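Local coordinates for proteasome activator protein PA26 (Trypanosoma brucei, PDB 1YAR), which probably binds the end rings of the 20S proteasome as a ring-shaped activator and opens the gate through which substrates enter, at residues E125-S137 and G141-E153. Sequence-based numbering, arbitrary orientation. Where two conformers were deposited one is given.
Sequences ELEIKTLGSGEKS and GAPTPIGMYALRE
Y149 and T144 approach the C-terminal part of helix 111-130 and the turn after it from the loop that returns to helix 150-166, and each hands a hydroxyl hydrogen to a backbone carbonyl. The phenol OH of Y149 donates to S133 O at 2.7 Å; this acceptor lies at the ring edge, in plane, while M148 CB sits over the centre of one face, 4.0 Å above it. A long phenol suits the place because the rigid ring carries the hydroxyl across to the outgoing limb of the loop. T144 works at shorter range: with OG1 opposite its own backbone N (chi1 -171°), the hydroxyl reaches T130 O at 2.8 Å, tilted 21° from the carbonyl plane, and the methyl CG2 rests 3.4 Å from K129 O. T130 O thus accepts two hydrogen bonds, from T144 OG1 and from water 1, which also donates to I146 O. Between these two anchors the backbones draw close, G132 CA lying 4.3 Å from G147 CA. Glycine suits both places, since little room is left between the alpha carbons, and G132 has positive phi (55°). M148 lays CG against L131 CB; its sulfur lies near S133 CB in one of two conformers, a less certain contact. S133 OG turns back to donate to E127 O, from above the carbonyl plane. Y149 also forms a cation-pi contact with K199 of a second subunit. With Y149 at the N-cap position of helix 150-166, the two limbs of the interhelical loop are pinned together at its base, linking successive helices of the all-helical, PA28-type bundle beside a subunit interface.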
loop_
_atom_site.group_PDB
_atom_site.type_symbol
_atom_site.label_atom_id
_atom_site.label_comp_id
_atom_site.label_asym_id
_atom_site.label_seq_id
_atom_site.Cartn_x
_atom_site.Cartn_y
_atom_site.Cartn_z
ATOM N N GLU O 125 -58.505 79.861 27.404
ATOM C CA GLU O 125 -59.488 80.229 26.378
ATOM C C GLU O 125 -60.845 80.541 27.009
ATOM O O GLU O 125 -61.495 81.518 26.643
ATOM C CB GLU O 125 -59.665 79.113 25.334
ATOM C CG GLU O 125 -60.436 79.575 24.086
ATOM C CD GLU O 125 -60.791 78.453 23.113
ATOM O OE1 GLU O 125 -60.251 77.324 23.246
ATOM O OE2 GLU O 125 -61.637 78.692 22.218
ATOM N N LEU O 126 -61.272 79.705 27.945
ATOM C CA LEU O 126 -62.503 79.987 28.691
ATOM C C LEU O 126 -62.459 81.363 29.355
ATOM O O LEU O 126 -63.393 82.153 29.208
ATOM C CB LEU O 126 -62.789 78.882 29.718
ATOM C CG LEU O 126 -63.860 79.148 30.786
ATOM C CD1 LEU O 126 -65.230 79.254 30.144
ATOM C CD2 LEU O 126 -63.854 78.026 31.822
ATOM N N GLU O 127 -61.378 81.653 30.075
ATOM C CA GLU O 127 -61.292 82.894 30.852
ATOM C C GLU O 127 -61.088 84.140 30.019
ATOM O O GLU O 127 -61.707 85.180 30.286
ATOM C CB GLU O 127 -60.160 82.804 31.880
ATOM C CG GLU O 127 -60.371 81.757 32.951
ATOM C CD GLU O 127 -59.368 81.920 34.077
ATOM O OE1 GLU O 127 -59.041 83.072 34.399
ATOM O OE2 GLU O 127 -58.891 80.919 34.632
ATOM N N ILE O 128 -60.215 84.041 29.019
ATOM C CA ILE O 128 -59.835 85.200 28.218
ATOM C C ILE O 128 -60.813 85.419 27.055
ATOM O O ILE O 128 -61.306 86.532 26.842
ATOM C CB ILE O 128 -58.381 85.046 27.686
ATOM C CG1 ILE O 128 -57.366 84.836 28.828
ATOM C CG2 ILE O 128 -57.995 86.215 26.778
ATOM C CD1 ILE O 128 -57.494 85.771 30.006
ATOM N N LYS O 129 -61.092 84.360 26.309
ATOM C CA LYS O 129 -61.905 84.498 25.120
ATOM C C LYS O 129 -63.399 84.354 25.401
ATOM O O LYS O 129 -64.153 85.271 25.103
ATOM C CB LYS O 129 -61.456 83.531 24.029
ATOM C CG LYS O 129 -60.035 83.770 23.557
ATOM C CD LYS O 129 -59.663 82.733 22.511
ATOM C CE LYS O 129 -58.291 82.994 21.889
ATOM N NZ LYS O 129 -57.931 81.863 20.950
ATOM N N THR O 130 -63.820 83.221 25.968
ATOM C CA THR O 130 -65.252 82.947 26.166
ATOM C C THR O 130 -65.900 83.974 27.113
ATOM O O THR O 130 -67.011 84.456 26.838
ATOM C CB THR O 130 -65.461 81.524 26.710
ATOM O OG1 THR O 130 -64.659 80.600 25.966
ATOM C CG2 THR O 130 -66.897 81.035 26.481
ATOM N N LEU O 131 -65.206 84.290 28.216
ATOM C CA LEU O 131 -65.734 85.211 29.227
ATOM C C LEU O 131 -65.361 86.654 28.939
ATOM O O LEU O 131 -65.891 87.565 29.583
ATOM C CB LEU O 131 -65.265 84.814 30.633
ATOM C CG LEU O 131 -65.728 83.439 31.145
ATOM C CD1 LEU O 131 -65.102 83.189 32.508
ATOM C CD2 LEU O 131 -67.276 83.286 31.177
ATOM N N GLY O 132 -64.409 86.864 28.031
ATOM C CA GLY O 132 -63.958 88.207 27.665
ATOM C C GLY O 132 -63.491 89.043 28.858
ATOM O O GLY O 132 -63.878 90.197 29.010
ATOM N N SER O 133 -62.639 88.467 29.690
ATOM C CA SER O 133 -62.328 89.043 31.002
ATOM C C SER O 133 -61.221 90.080 30.962
ATOM O O SER O 133 -61.062 90.852 31.899
ATOM C CB SER O 133 -61.930 87.940 31.965
ATOM O OG SER O 133 -60.795 87.246 31.476
ATOM N N GLY O 134 -60.457 90.097 29.870
ATOM C CA GLY O 134 -59.332 90.996 29.767
ATOM C C GLY O 134 -59.743 92.421 29.485
ATOM O O GLY O 134 -60.848 92.686 29.019
ATOM N N GLU O 135 -58.836 93.333 29.793
ATOM C CA GLU O 135 -58.998 94.758 29.554
ATOM C C GLU O 135 -58.979 95.096 28.055
ATOM O O GLU O 135 -59.639 96.039 27.621
ATOM C CB GLU O 135 -57.867 95.471 30.307
ATOM C CG GLU O 135 -57.601 96.938 30.001
ATOM C CD GLU O 135 -56.323 97.428 30.697
ATOM O OE1 GLU O 135 -55.716 96.633 31.466
ATOM O OE2 GLU O 135 -55.904 98.590 30.454
ATOM N N LYS O 136 -58.221 94.328 27.268
ATOM C CA LYS O 136 -58.171 94.524 25.820
ATOM C C LYS O 136 -58.027 93.174 25.133
ATOM O O LYS O 136 -57.194 92.358 25.529
ATOM C CB LYS O 136 -56.975 95.412 25.426
ATOM C CG LYS O 136 -57.012 96.849 25.957
ATOM C CD LYS O 136 -55.842 97.681 25.397
ATOM C CE LYS O 136 -55.532 98.864 26.314
ATOM N NZ LYS O 136 -54.215 99.486 25.988
ATOM N N SER O 137 -58.824 92.945 24.094
ATOM C CA SER O 137 -58.737 91.693 23.341
ATOM C C SER O 137 -57.514 91.683 22.402
ATOM O O SER O 137 -57.084 92.731 21.906
ATOM C CB SER O 137 -60.064 91.387 22.619
ATOM O OG SER O 137 -60.376 92.364 21.644
ATOM N N GLY O 141 -59.064 88.901 18.160
ATOM C CA GLY O 141 -60.369 89.530 18.299
ATOM C C GLY O 141 -61.097 89.082 19.554
ATOM O O GLY O 141 -60.481 88.578 20.507
ATOM N N ALA O 142 -62.417 89.251 19.545
ATOM C CA ALA O 142 -63.247 88.836 20.670
ATOM C C ALA O 142 -64.379 87.952 20.143
ATOM O O ALA O 142 -65.428 88.465 19.718
ATOM C CB ALA O 142 -63.789 90.077 21.413
ATOM N N PRO O 143 -64.153 86.631 20.146
ATOM C CA PRO O 143 -65.062 85.684 19.495
ATOM C C PRO O 143 -66.384 85.421 20.256
ATOM O O PRO O 143 -67.329 84.850 19.695
ATOM C CB PRO O 143 -64.221 84.401 19.403
ATOM C CG PRO O 143 -63.243 84.486 20.592
ATOM C CD PRO O 143 -62.999 85.955 20.769
ATOM N N THR O 144 -66.466 85.829 21.511
ATOM C CA THR O 144 -67.691 85.611 22.268
ATOM C C THR O 144 -68.692 86.729 21.905
ATOM O O THR O 144 -68.280 87.869 21.648
ATOM C CB THR O 144 -67.344 85.554 23.783
ATOM O OG1 THR O 144 -68.481 85.127 24.548
ATOM C CG2 THR O 144 -67.031 86.940 24.313
ATOM N N PRO O 145 -69.984 86.414 21.796
ATOM C CA PRO O 145 -70.977 87.442 21.443
ATOM C C PRO O 145 -71.011 88.615 22.431
ATOM O O PRO O 145 -71.273 89.757 22.039
ATOM C CB PRO O 145 -72.296 86.667 21.443
ATOM C CG PRO O 145 -71.867 85.271 21.103
ATOM C CD PRO O 145 -70.595 85.076 21.906
ATOM N N ILE O 146 -70.715 88.327 23.695
ATOM C CA ILE O 146 -70.689 89.344 24.722
ATOM C C ILE O 146 -69.803 88.871 25.869
ATOM O O ILE O 146 -69.838 87.698 26.242
ATOM C CB ILE O 146 -72.148 89.711 25.169
ATOM C CG1 ILE O 146 -72.201 91.128 25.716
ATOM C CG2 ILE O 146 -72.770 88.673 26.112
ATOM C CD1 ILE O 146 -73.651 91.606 25.999
ATOM N N GLY O 147 -68.996 89.771 26.403
ATOM C CA GLY O 147 -68.109 89.413 27.501
ATOM C C GLY O 147 -68.569 89.782 28.900
ATOM O O GLY O 147 -69.718 90.157 29.117
ATOM N N MET O 148 -67.631 89.724 29.839
ATOM C CA MET O 148 -67.881 89.941 31.271
ATOM C C MET O 148 -68.326 91.346 31.676
ATOM O O MET O 148 -68.864 91.549 32.773
ATOM C CB MET O 148 -66.613 89.626 32.048
ATOM C CG MET O 148 -66.406 88.171 32.290
ATOM S SD MET O 148 -65.221 87.952 33.600
ATOM C CE MET O 148 -66.267 88.300 35.017
ATOM N N TYR O 149 -68.054 92.321 30.828
ATOM C CA TYR O 149 -68.434 93.702 31.125
ATOM C C TYR O 149 -69.576 94.142 30.219
ATOM O O TYR O 149 -69.566 95.221 29.656
ATOM C CB TYR O 149 -67.194 94.597 31.036
ATOM C CG TYR O 149 -66.010 93.929 31.708
ATOM C CD1 TYR O 149 -64.936 93.433 30.952
ATOM C CD2 TYR O 149 -66.001 93.726 33.086
ATOM C CE1 TYR O 149 -63.875 92.775 31.564
ATOM C CE2 TYR O 149 -64.940 93.076 33.718
ATOM C CZ TYR O 149 -63.880 92.609 32.950
ATOM O OH TYR O 149 -62.847 91.962 33.573
ATOM N N ALA O 150 -70.568 93.266 30.116
ATOM C CA ALA O 150 -71.675 93.389 29.159
ATOM C C ALA O 150 -72.641 94.489 29.587
ATOM O O ALA O 150 -73.215 95.188 28.746
ATOM C CB ALA O 150 -72.422 92.090 29.097
ATOM N N LEU O 151 -72.825 94.609 30.895
ATOM C CA LEU O 151 -73.674 95.650 31.459
ATOM C C LEU O 151 -73.124 97.034 31.129
ATOM O O LEU O 151 -73.857 97.889 30.659
ATOM C CB LEU O 151 -73.799 95.458 32.958
ATOM C CG LEU O 151 -74.959 96.060 33.736
ATOM C CD1 LEU O 151 -76.236 96.229 32.896
ATOM C CD2 LEU O 151 -75.196 95.165 34.948
ATOM N N ARG O 152 -71.831 97.237 31.349
ATOM C CA ARG O 152 -71.189 98.475 30.937
ATOM C C ARG O 152 -71.257 98.711 29.423
ATOM O O ARG O 152 -71.501 99.836 29.002
ATOM C CB ARG O 152 -69.749 98.563 31.448
ATOM C CG ARG O 152 -68.985 99.755 30.916
ATOM C CD ARG O 152 -68.436 100.677 31.990
ATOM N NE ARG O 152 -67.799 101.845 31.373
ATOM C CZ ARG O 152 -66.481 102.081 31.343
ATOM N NH1 ARG O 152 -65.617 101.253 31.933
ATOM N NH2 ARG O 152 -66.031 103.172 30.727
ATOM N N GLU O 153 -71.034 97.665 28.626
ATOM C CA GLU O 153 -71.178 97.740 27.161
ATOM C C GLU O 153 -72.582 98.235 26.781
ATOM O O GLU O 153 -72.719 99.151 25.980
ATOM C CB GLU O 153 -70.985 96.368 26.501
ATOM C CG GLU O 153 -69.607 95.706 26.577
ATOM C CD GLU O 153 -69.540 94.474 25.673
ATOM O OE1 GLU O 153 -70.186 94.510 24.584
ATOM O OE2 GLU O 153 -68.875 93.456 26.048
HETATM O O HOH W 1 -69.373 85.644 27.683
#